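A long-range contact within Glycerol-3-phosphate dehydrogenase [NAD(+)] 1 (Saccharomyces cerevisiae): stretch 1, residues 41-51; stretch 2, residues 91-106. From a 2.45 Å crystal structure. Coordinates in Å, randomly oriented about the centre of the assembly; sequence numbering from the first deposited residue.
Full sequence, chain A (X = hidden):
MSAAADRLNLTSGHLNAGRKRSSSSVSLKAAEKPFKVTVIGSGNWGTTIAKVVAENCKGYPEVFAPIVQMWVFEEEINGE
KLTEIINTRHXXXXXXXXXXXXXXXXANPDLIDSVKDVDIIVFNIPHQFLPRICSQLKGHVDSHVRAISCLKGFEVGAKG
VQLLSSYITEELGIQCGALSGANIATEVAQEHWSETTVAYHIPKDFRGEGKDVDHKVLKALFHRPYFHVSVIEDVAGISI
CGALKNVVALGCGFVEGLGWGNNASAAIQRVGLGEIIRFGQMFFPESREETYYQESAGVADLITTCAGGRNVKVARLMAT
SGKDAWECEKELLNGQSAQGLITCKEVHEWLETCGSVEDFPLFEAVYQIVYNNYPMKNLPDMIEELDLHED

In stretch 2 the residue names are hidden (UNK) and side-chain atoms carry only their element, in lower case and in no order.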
# COMPACT_ATOMS: atom_id res chain seq x y z
N GLY A 41 31.01 -6.30 -1.86
CA GLY A 41 30.34 -5.02 -2.08
C GLY A 41 31.08 -3.74 -1.80
O GLY A 41 31.44 -3.01 -2.74
N SER A 42 31.22 -3.40 -0.50
CA SER A 42 31.92 -2.21 0.02
C SER A 42 31.34 -0.80 -0.21
O SER A 42 31.82 0.15 0.40
CB SER A 42 33.42 -2.25 -0.27
OG SER A 42 33.73 -1.98 -1.62
N GLY A 43 30.31 -0.68 -1.04
CA GLY A 43 29.65 0.60 -1.28
C GLY A 43 28.68 0.98 -0.16
O GLY A 43 28.85 0.54 0.98
N ASN A 44 27.69 1.79 -0.49
CA ASN A 44 26.58 2.18 0.39
C ASN A 44 25.94 1.02 1.12
O ASN A 44 26.06 0.85 2.31
CB ASN A 44 25.49 2.75 -0.50
CG ASN A 44 25.15 4.14 -0.16
OD1 ASN A 44 24.55 4.85 -0.93
ND2 ASN A 44 25.55 4.55 1.00
N TRP A 45 25.23 0.25 0.34
CA TRP A 45 24.47 -0.91 0.76
C TRP A 45 25.36 -2.06 1.22
O TRP A 45 25.02 -2.73 2.20
CB TRP A 45 23.49 -1.31 -0.36
CG TRP A 45 22.32 -2.19 0.03
CD1 TRP A 45 21.70 -3.10 -0.78
CD2 TRP A 45 21.59 -2.19 1.27
NE1 TRP A 45 20.64 -3.68 -0.11
CE2 TRP A 45 20.55 -3.14 1.14
CE3 TRP A 45 21.72 -1.49 2.48
CZ2 TRP A 45 19.65 -3.40 2.17
CZ3 TRP A 45 20.81 -1.74 3.50
CH2 TRP A 45 19.78 -2.67 3.33
N GLY A 46 26.49 -2.24 0.54
CA GLY A 46 27.49 -3.26 0.85
C GLY A 46 28.07 -3.15 2.24
O GLY A 46 28.12 -4.16 2.96
N THR A 47 28.51 -1.93 2.64
CA THR A 47 29.10 -1.66 3.96
C THR A 47 28.03 -1.79 5.05
O THR A 47 28.31 -2.35 6.12
CB THR A 47 29.78 -0.28 3.99
OG1 THR A 47 30.59 -0.14 2.83
CG2 THR A 47 30.62 -0.06 5.23
N THR A 48 26.82 -1.29 4.77
CA THR A 48 25.67 -1.33 5.67
C THR A 48 25.27 -2.78 5.96
O THR A 48 25.18 -3.15 7.13
CB THR A 48 24.52 -0.48 5.11
OG1 THR A 48 25.01 0.84 4.83
CG2 THR A 48 23.35 -0.40 6.05
N ILE A 49 25.09 -3.61 4.91
CA ILE A 49 24.73 -5.01 5.10
C ILE A 49 25.81 -5.82 5.82
O ILE A 49 25.48 -6.70 6.61
CB ILE A 49 24.13 -5.67 3.82
CG1 ILE A 49 22.86 -6.49 4.15
CG2 ILE A 49 25.14 -6.50 3.04
CD1 ILE A 49 21.59 -5.67 4.33
N ALA A 50 27.09 -5.45 5.61
CA ALA A 50 28.26 -6.05 6.24
C ALA A 50 28.32 -5.71 7.73
O ALA A 50 28.80 -6.52 8.52
CB ALA A 50 29.52 -5.59 5.54
N LYS A 51 27.82 -4.51 8.12
CA LYS A 51 27.74 -4.03 9.50
C LYS A 51 26.66 -4.84 10.24
O LYS A 51 26.89 -5.27 11.37
CB LYS A 51 27.42 -2.52 9.53
CG LYS A 51 27.26 -1.91 10.92
CD LYS A 51 26.77 -0.47 10.84
CE LYS A 51 26.53 0.15 12.20
NZ LYS A 51 25.22 -0.24 12.77
N UNK A 91 35.68 2.94 9.72
CA UNK A 91 34.79 3.84 9.00
C UNK A 91 35.07 3.81 7.51
O UNK A 91 36.23 3.97 7.10
c UNK A 91 33.83 5.75 10.45
c UNK A 91 33.73 7.26 10.52
n UNK A 91 33.87 7.80 11.72
o UNK A 91 33.50 7.95 9.51
c UNK A 91 34.95 5.28 9.53
N UNK A 92 34.02 3.60 6.68
CA UNK A 92 34.16 3.64 5.22
C UNK A 92 33.99 5.11 4.85
O UNK A 92 32.91 5.54 4.42
c UNK A 92 33.12 2.74 4.53
n UNK A 92 32.94 1.38 2.54
o UNK A 92 33.90 3.38 2.32
c UNK A 92 33.36 2.53 3.04
N UNK A 93 35.06 5.88 5.08
CA UNK A 93 35.17 7.33 4.89
C UNK A 93 34.60 7.89 3.58
O UNK A 93 34.09 9.01 3.59
c UNK A 93 36.53 8.96 6.29
c UNK A 93 37.42 8.25 4.05
c UNK A 93 36.60 7.84 5.27
N UNK A 94 34.65 7.10 2.49
CA UNK A 94 34.16 7.52 1.18
C UNK A 94 32.70 7.13 0.91
O UNK A 94 31.92 7.99 0.47
c UNK A 94 35.34 7.62 -3.74
n UNK A 94 36.22 7.10 -4.82
c UNK A 94 35.74 7.10 -2.38
c UNK A 94 34.82 7.63 -1.30
c UNK A 94 35.08 6.99 0.06
N UNK A 95 32.33 5.86 1.14
CA UNK A 95 31.00 5.33 0.82
C UNK A 95 29.95 5.34 1.93
O UNK A 95 28.76 5.31 1.62
c UNK A 95 33.30 3.68 -1.12
c UNK A 95 32.24 4.63 -3.50
c UNK A 95 31.96 4.05 -1.15
o UNK A 95 34.34 4.33 -4.58
c UNK A 95 34.10 3.77 -2.26
c UNK A 95 33.57 4.25 -3.45
c UNK A 95 31.44 4.53 -2.35
c UNK A 95 31.10 3.98 0.09
N UNK A 96 30.37 5.39 3.21
CA UNK A 96 29.45 5.43 4.35
C UNK A 96 30.07 6.28 5.49
O UNK A 96 30.47 5.74 6.53
c UNK A 96 29.11 3.99 4.80
c UNK A 96 27.89 2.44 6.34
c UNK A 96 27.85 3.79 5.66
c UNK A 96 26.58 3.90 4.81
N UNK A 97 30.21 7.62 5.30
CA UNK A 97 30.85 8.45 6.35
C UNK A 97 30.05 8.63 7.64
O UNK A 97 28.82 8.71 7.61
c UNK A 97 30.00 9.85 4.61
c UNK A 97 31.10 9.78 5.63
c UNK A 97 29.82 8.45 4.13
N UNK A 98 30.78 8.69 8.76
CA UNK A 98 30.23 8.88 10.10
C UNK A 98 29.67 7.64 10.76
O UNK A 98 29.19 7.72 11.90
N UNK A 99 29.73 6.48 10.08
CA UNK A 99 29.20 5.22 10.60
C UNK A 99 30.29 4.33 11.14
O UNK A 99 31.12 3.83 10.38
c UNK A 99 27.86 3.08 10.07
c UNK A 99 25.97 5.69 10.43
c UNK A 99 28.24 4.50 9.60
c UNK A 99 26.99 5.36 9.25
N UNK A 100 30.28 4.12 12.47
CA UNK A 100 31.25 3.28 13.17
C UNK A 100 30.93 1.81 12.88
O UNK A 100 29.80 1.37 13.10
o UNK A 100 31.41 5.04 14.83
c UNK A 100 31.30 3.62 14.67
c UNK A 100 32.45 2.94 15.40
N UNK A 101 31.92 1.08 12.35
CA UNK A 101 31.79 -0.34 12.01
C UNK A 101 32.24 -1.20 13.21
O UNK A 101 33.14 -0.77 13.94
c UNK A 101 33.15 0.02 8.36
c UNK A 101 30.74 -0.25 8.97
c UNK A 101 32.54 -0.67 10.71
c UNK A 101 32.12 0.14 9.47
N UNK A 102 31.58 -2.37 13.47
CA UNK A 102 31.89 -3.17 14.68
C UNK A 102 33.32 -3.28 15.23
O UNK A 102 33.70 -2.49 16.10
c UNK A 102 31.22 -4.52 14.40
c UNK A 102 30.45 -2.96 12.72
c UNK A 102 30.07 -4.18 13.53
N UNK A 103 34.08 -4.29 14.77
CA UNK A 103 35.45 -4.64 15.16
C UNK A 103 35.84 -5.85 14.33
O UNK A 103 36.96 -5.94 13.83
c UNK A 103 35.53 -5.00 16.66
o UNK A 103 36.36 -2.91 17.45
o UNK A 103 37.32 -4.74 18.20
c UNK A 103 36.48 -4.16 17.48
N UNK A 104 34.84 -6.70 14.11
CA UNK A 104 34.98 -7.95 13.39
C UNK A 104 34.66 -7.85 11.92
O UNK A 104 34.64 -8.84 11.21
n UNK A 104 31.73 -9.23 14.43
c UNK A 104 32.76 -8.42 14.48
o UNK A 104 32.68 -7.28 14.89
c UNK A 104 34.07 -8.99 14.01
N UNK A 105 34.39 -6.65 11.47
CA UNK A 105 34.16 -6.37 10.05
C UNK A 105 35.50 -5.97 9.43
O UNK A 105 35.95 -4.84 9.60
c UNK A 105 31.52 -3.96 8.38
c UNK A 105 33.08 -5.30 9.84
c UNK A 105 32.74 -4.87 8.40
c UNK A 105 32.52 -6.07 7.48
N UNK A 106 36.15 -6.93 8.74
CA UNK A 106 37.46 -6.77 8.12
C UNK A 106 37.35 -6.57 6.60
O UNK A 106 36.74 -7.38 5.91
c UNK A 106 38.69 -7.92 10.02
c UNK A 106 39.76 -7.82 7.75
c UNK A 106 38.44 -7.91 8.51

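Position 91 carries three carbons in a row, the third bearing one oxygen and one nitrogen, and touches nothing on stretch 1; it is Gln91. Position 92 has two carbons, the second with one oxygen and one nitrogen, the nitrogen close to Ser42 O and Thr47 OG1: Asn92. Its ND2 lies 2.7 Å from Ser42 O and 2.8 Å from Thr47 OG1, donating a weak hydrogen bond to each, while its OD1 accepts from the backbone N of position 95 at 3.2 Å.

At 93, one carbon carries two others, out of reach of stretch 1: a beta-branched chain without oxygen, Val93. Position 94, four carbons in a row ending in nitrogen, is Lys94, fully extended and also remote. Position 95 shows one carbon and then a six-carbon ring bearing an oxygen, the first carbon packed on Gly43: Tyr95. Its CB sits 3.9 Å from Gly43 C, but the end of the side chain leads away.

Position 96 has four carbons forked at the second, the tips of the fork against Thr47 and Thr48, which is leucine, Leu96. Its CA-to-CB bond points toward stretch 1; its CD1 is 3.4 Å from Thr48 OG1 and its CD2 3.9 Å from Thr47 CG2. At 97, three carbons close a ring onto the backbone N, and none touches stretch 1: Pro97. Position 98 has no side-chain atoms and no contact with stretch 1: Gly98, whose phi of 81° suits glycine in the type II turn running from Leu96 to position 99. Position 99 has four carbons forked at the first, one arm two carbons long, and the short arm meets Lys51: Ile99, with CG2 3.8 Å from Lys51 CD.

Position 100, one carbon bearing an oxygen and a carbon, is Thr100; its CA-to-CB bond points away, but its backbone O approaches Lys51 CE at 3.6 Å. Position 101, four carbons forked at the second, with one tip against Thr47, is Leu101, whose CD2 reaches Thr47 CG2 at 3.7 Å. At 102, three carbons close a ring onto the backbone N, one of them beside Lys51: Pro102, its CD 3.8 Å from Lys51 CG.

Position 103, two carbons with two oxygens on the second, is Asp103; 104, two carbons with one oxygen and one nitrogen, is Asn104. Both stay clear of stretch 1. Position 105, four carbons forked at the second, one tip against Ala50, is Leu105, with CD1 3.6 Å from Ala50 CB. Position 106, one carbon carrying two, is the distant Val106.

The contact joins a polar clasp to an apolar seam. Asn92 ties the loop at Ser42 to the first helical turn at Thr47 through two weak hydrogen bonds; Leu96, Leu101 and Leu105 then follow the helix from Asn44 to Lys51, whose aliphatic chain extends the seam over Ile99 and Pro102.

Stretch 2, residues 91-106: QNVKYLPGITLPDNLV
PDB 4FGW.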